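Local structure of glycoside hydrolase family 81 (Clostridium thermocellum, 6FOP) at residues P36-Y49 and F99-V112. The protein probably hydrolyses beta-1,3-glucans such as laminarin, as a family 81 glycoside hydrolase of the cellulosome. Residues are numbered along the deposited sequence; the frame is centred on the assembly and turned at random. Where two conformers were deposited one is given.
Sequences PTNSWESSILWNQY and FPDARADKISDFAV. With MG (magnesium ion), chain Y.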
# COMPACT_ATOMS: atom_id res chain seq x y z
N PRO A 36 9.67 -2.44 -11.86
CA PRO A 36 8.67 -2.02 -10.88
C PRO A 36 7.38 -1.53 -11.53
O PRO A 36 7.42 -0.84 -12.56
CB PRO A 36 9.37 -0.88 -10.12
CG PRO A 36 10.82 -1.22 -10.28
CD PRO A 36 10.95 -1.74 -11.66
N THR A 37 6.25 -1.88 -10.92
CA THR A 37 4.92 -1.43 -11.35
C THR A 37 4.10 -1.04 -10.12
O THR A 37 4.58 -1.12 -8.97
CB THR A 37 4.18 -2.57 -12.10
OG1 THR A 37 3.89 -3.65 -11.20
CG2 THR A 37 5.02 -3.10 -13.25
N ASN A 38 2.87 -0.62 -10.34
CA ASN A 38 1.95 -0.39 -9.23
C ASN A 38 2.45 0.65 -8.27
O ASN A 38 2.38 0.50 -7.06
CB ASN A 38 1.56 -1.68 -8.47
CG ASN A 38 0.88 -2.68 -9.37
OD1 ASN A 38 1.53 -3.51 -10.00
ND2 ASN A 38 -0.46 -2.63 -9.39
N SER A 39 2.97 1.75 -8.82
CA SER A 39 3.50 2.80 -7.98
C SER A 39 3.19 4.20 -8.55
O SER A 39 2.50 4.36 -9.55
CB SER A 39 4.99 2.55 -7.79
OG SER A 39 5.56 3.38 -6.78
N TRP A 40 3.69 5.20 -7.86
CA TRP A 40 3.44 6.58 -8.23
C TRP A 40 4.23 7.02 -9.47
O TRP A 40 3.83 7.93 -10.18
CB TRP A 40 3.73 7.50 -7.04
CG TRP A 40 5.12 7.37 -6.50
CD1 TRP A 40 5.55 6.47 -5.56
CD2 TRP A 40 6.28 8.13 -6.87
NE1 TRP A 40 6.89 6.60 -5.33
CE2 TRP A 40 7.36 7.65 -6.09
CE3 TRP A 40 6.50 9.22 -7.73
CZ2 TRP A 40 8.65 8.16 -6.20
CZ3 TRP A 40 7.77 9.74 -7.83
CH2 TRP A 40 8.84 9.22 -7.06
N GLU A 41 5.36 6.38 -9.73
CA GLU A 41 6.20 6.72 -10.88
C GLU A 41 5.86 5.90 -12.13
O GLU A 41 6.44 6.10 -13.20
CB GLU A 41 7.69 6.56 -10.53
CG GLU A 41 8.20 5.12 -10.53
CD GLU A 41 7.75 4.23 -9.39
OE1 GLU A 41 7.32 4.75 -8.36
OE2 GLU A 41 7.96 2.98 -9.53
N SER A 42 4.93 4.95 -12.01
CA SER A 42 4.78 3.89 -13.01
C SER A 42 4.44 4.34 -14.40
O SER A 42 4.81 3.67 -15.35
CB SER A 42 3.78 2.87 -12.52
OG SER A 42 4.22 2.28 -11.32
N SER A 43 3.72 5.46 -14.54
CA SER A 43 3.28 5.87 -15.89
C SER A 43 4.44 6.24 -16.83
O SER A 43 4.29 6.18 -18.05
CB SER A 43 2.28 7.02 -15.84
OG SER A 43 2.91 8.27 -15.52
N ILE A 44 5.59 6.56 -16.27
CA ILE A 44 6.81 6.75 -17.06
C ILE A 44 7.13 5.54 -17.92
O ILE A 44 7.52 5.70 -19.08
CB ILE A 44 8.01 7.10 -16.19
CG1 ILE A 44 7.78 8.38 -15.39
CG2 ILE A 44 9.27 7.25 -17.04
CD1 ILE A 44 8.77 8.58 -14.26
N LEU A 45 6.92 4.34 -17.36
CA LEU A 45 7.23 3.08 -18.03
C LEU A 45 6.24 2.72 -19.12
O LEU A 45 6.61 2.09 -20.12
CB LEU A 45 7.30 1.94 -17.01
CG LEU A 45 8.47 2.01 -16.04
CD1 LEU A 45 8.14 1.25 -14.76
CD2 LEU A 45 9.76 1.52 -16.67
N TRP A 46 4.95 3.04 -18.90
CA TRP A 46 3.88 2.57 -19.77
C TRP A 46 3.54 3.54 -20.92
O TRP A 46 3.07 3.12 -21.98
CB TRP A 46 2.62 2.31 -18.94
CG TRP A 46 2.69 1.18 -17.94
CD1 TRP A 46 3.28 1.20 -16.71
CD2 TRP A 46 2.07 -0.10 -18.07
NE1 TRP A 46 3.08 -0.01 -16.06
CE2 TRP A 46 2.34 -0.82 -16.89
CE3 TRP A 46 1.31 -0.70 -19.06
CZ2 TRP A 46 1.85 -2.11 -16.67
CZ3 TRP A 46 0.84 -1.98 -18.85
CH2 TRP A 46 1.11 -2.67 -17.66
N ASN A 47 3.73 4.83 -20.66
CA ASN A 47 3.39 5.89 -21.59
C ASN A 47 4.66 6.41 -22.27
O ASN A 47 5.74 6.37 -21.69
CB ASN A 47 2.66 6.97 -20.77
CG ASN A 47 1.96 8.00 -21.63
OD1 ASN A 47 0.82 7.83 -22.10
ND2 ASN A 47 2.63 9.11 -21.78
N GLN A 48 4.53 6.89 -23.51
CA GLN A 48 5.67 7.51 -24.21
C GLN A 48 6.36 8.52 -23.29
O GLN A 48 7.58 8.50 -23.12
CB GLN A 48 5.15 8.17 -25.48
CG GLN A 48 6.20 8.89 -26.30
CD GLN A 48 5.64 9.47 -27.59
OE1 GLN A 48 4.45 9.42 -27.84
NE2 GLN A 48 6.50 10.06 -28.38
N TYR A 49 5.58 9.44 -22.75
CA TYR A 49 6.06 10.43 -21.82
C TYR A 49 5.69 9.98 -20.39
O TYR A 49 6.31 9.06 -19.90
CB TYR A 49 5.56 11.83 -22.24
CG TYR A 49 6.11 12.26 -23.58
CD1 TYR A 49 7.46 12.58 -23.72
CD2 TYR A 49 5.32 12.26 -24.72
CE1 TYR A 49 7.97 12.94 -24.96
CE2 TYR A 49 5.82 12.64 -25.94
CZ TYR A 49 7.15 12.95 -26.06
OH TYR A 49 7.64 13.28 -27.31
N PHE A 99 11.69 16.15 -27.26
CA PHE A 99 12.30 14.88 -26.92
C PHE A 99 11.35 13.78 -27.36
O PHE A 99 10.15 13.98 -27.29
CB PHE A 99 12.51 14.80 -25.42
CG PHE A 99 13.59 15.71 -24.91
CD1 PHE A 99 14.92 15.35 -25.00
CD2 PHE A 99 13.26 16.94 -24.35
CE1 PHE A 99 15.91 16.19 -24.54
CE2 PHE A 99 14.26 17.79 -23.88
CZ PHE A 99 15.58 17.41 -23.98
N PRO A 100 11.87 12.62 -27.77
CA PRO A 100 11.01 11.59 -28.34
C PRO A 100 10.22 10.79 -27.30
O PRO A 100 9.18 10.24 -27.64
CB PRO A 100 12.00 10.65 -29.04
CG PRO A 100 13.27 10.83 -28.32
CD PRO A 100 13.30 12.28 -27.91
N ASP A 101 10.68 10.77 -26.05
CA ASP A 101 10.03 10.00 -24.98
C ASP A 101 10.67 10.34 -23.65
O ASP A 101 11.64 11.11 -23.62
CB ASP A 101 10.09 8.49 -25.25
CG ASP A 101 11.50 7.93 -25.41
OD1 ASP A 101 12.42 8.31 -24.66
OD2 ASP A 101 11.69 7.03 -26.26
N ALA A 102 10.14 9.76 -22.56
CA ALA A 102 10.78 9.78 -21.26
C ALA A 102 10.85 8.34 -20.81
O ALA A 102 9.83 7.63 -20.83
CB ALA A 102 10.00 10.62 -20.28
N ARG A 103 12.04 7.93 -20.35
CA ARG A 103 12.31 6.55 -19.97
C ARG A 103 12.85 6.44 -18.55
O ARG A 103 13.69 7.23 -18.14
CB ARG A 103 13.32 5.91 -20.90
CG ARG A 103 12.77 5.74 -22.32
CD ARG A 103 13.80 5.26 -23.32
NE ARG A 103 13.15 5.00 -24.60
CZ ARG A 103 12.73 3.80 -25.04
NH1 ARG A 103 12.89 2.68 -24.32
NH2 ARG A 103 12.13 3.71 -26.22
N ALA A 104 12.38 5.44 -17.80
CA ALA A 104 12.92 5.22 -16.45
C ALA A 104 14.31 4.59 -16.55
O ALA A 104 14.50 3.62 -17.26
CB ALA A 104 12.00 4.32 -15.63
N ASP A 105 15.23 5.15 -15.79
CA ASP A 105 16.62 4.70 -15.72
C ASP A 105 16.97 3.95 -14.43
O ASP A 105 17.77 3.00 -14.44
CB ASP A 105 17.53 5.94 -15.89
CG ASP A 105 18.99 5.59 -16.08
OD1 ASP A 105 19.35 5.08 -17.15
OD2 ASP A 105 19.76 5.84 -15.14
N LYS A 106 16.36 4.39 -13.33
CA LYS A 106 16.59 3.83 -11.99
C LYS A 106 15.33 4.10 -11.16
O LYS A 106 14.82 5.21 -11.15
CB LYS A 106 17.83 4.45 -11.33
CG LYS A 106 18.22 3.87 -9.99
CD LYS A 106 19.55 4.40 -9.44
CE LYS A 106 19.90 3.76 -8.10
NZ LYS A 106 21.17 4.23 -7.47
N ILE A 107 14.85 3.07 -10.45
CA ILE A 107 13.71 3.21 -9.55
C ILE A 107 14.16 2.66 -8.21
O ILE A 107 14.54 1.49 -8.11
CB ILE A 107 12.45 2.52 -10.06
CG1 ILE A 107 12.00 3.12 -11.40
CG2 ILE A 107 11.34 2.66 -9.02
CD1 ILE A 107 10.91 2.34 -12.12
N SER A 108 14.16 3.52 -7.20
CA SER A 108 14.48 3.10 -5.84
C SER A 108 13.22 3.12 -4.97
O SER A 108 12.09 3.22 -5.49
CB SER A 108 15.64 3.92 -5.28
OG SER A 108 15.32 5.29 -5.28
N ASP A 109 13.38 3.06 -3.65
CA ASP A 109 12.19 2.81 -2.83
C ASP A 109 11.25 3.99 -2.73
O ASP A 109 10.07 3.81 -2.45
CB ASP A 109 12.62 2.32 -1.43
CG ASP A 109 13.26 0.91 -1.44
OD1 ASP A 109 13.32 0.25 -2.49
OD2 ASP A 109 13.71 0.50 -0.38
N PHE A 110 11.78 5.21 -2.93
CA PHE A 110 10.95 6.41 -2.98
C PHE A 110 11.51 7.50 -3.90
O PHE A 110 11.25 8.69 -3.71
CB PHE A 110 10.60 6.95 -1.56
CG PHE A 110 11.72 6.99 -0.55
CD1 PHE A 110 12.06 5.84 0.19
CD2 PHE A 110 12.31 8.20 -0.20
CE1 PHE A 110 13.01 5.89 1.18
CE2 PHE A 110 13.28 8.24 0.80
CZ PHE A 110 13.66 7.08 1.46
N ALA A 111 12.16 7.07 -4.99
CA ALA A 111 12.62 8.00 -6.01
C ALA A 111 12.66 7.30 -7.35
O ALA A 111 12.69 6.06 -7.44
CB ALA A 111 13.98 8.62 -5.63
N VAL A 112 12.76 8.12 -8.40
CA VAL A 112 12.93 7.63 -9.78
C VAL A 112 13.88 8.57 -10.52
O VAL A 112 13.78 9.79 -10.36
CB VAL A 112 11.59 7.51 -10.53
CG1 VAL A 112 10.80 8.82 -10.53
CG2 VAL A 112 11.75 6.98 -11.94
MG MG Y . 7.61 7.27 -20.77
O HOH W 1 7.67 5.36 -2.87
O HOH W 2 9.59 4.86 -6.21
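A magnesium site built from main-chain carbonyls joins the weak helix 43-46 and the turn after it to the chain leading into strand 103-107. Ile44 O, Asn47 O and Tyr49 O reach the ion from one segment, and Ala102 O meets it from the other at 2.2 Å. Ile44 O and Ala102 O are both acceptors, and the positive charge of the ion they share probably offsets their repulsion. Gln48 O sits farther from the magnesium, at 2.7 Å, and also accepts a nearly straight bond (171°) from Ala102 N. The Gln48 chain runs extended, with CG anti to the backbone N (chi1 178°), which carries NE2 to Pro100 O at 2.8 Å; the acceptor lies in the amide plane. CG of the same glutamine rests over one face of the Tyr49 ring, while Tyr49 OH donates to Phe99 O (2.6 Å) at the ring edge, so successive carbonyls of 99-112 are gripped by successive side chains.

Farther along, contact becomes apolar. Ile44 lays CG2 against Ala104 N (3.7 Å) and meets Val112 CG2 tip to tip through CD1. Leu45 divides its branches, CD2 against Ala104 CB at 3.7 Å and CD1 meeting Ile107 CD1. Ile107 CD1 also touches Pro36 CG (4.0 Å), and its CG2 lies against Glu41 OE2 (3.4 Å). Glu41 bends at chi2 (-72°), its CB against Val112 CG1 and its OE1 above one face of the Trp40 ring, where Ser39 OG donates to it. A water links Trp40 NE1 to Asp109 O. Segment 36-49 thus packs on side chains of the hairpin strands 103-107 and 111-118 at one border of the eight-stranded sheet, tied there by a main-chain-carbonyl site consistent with a structural cation.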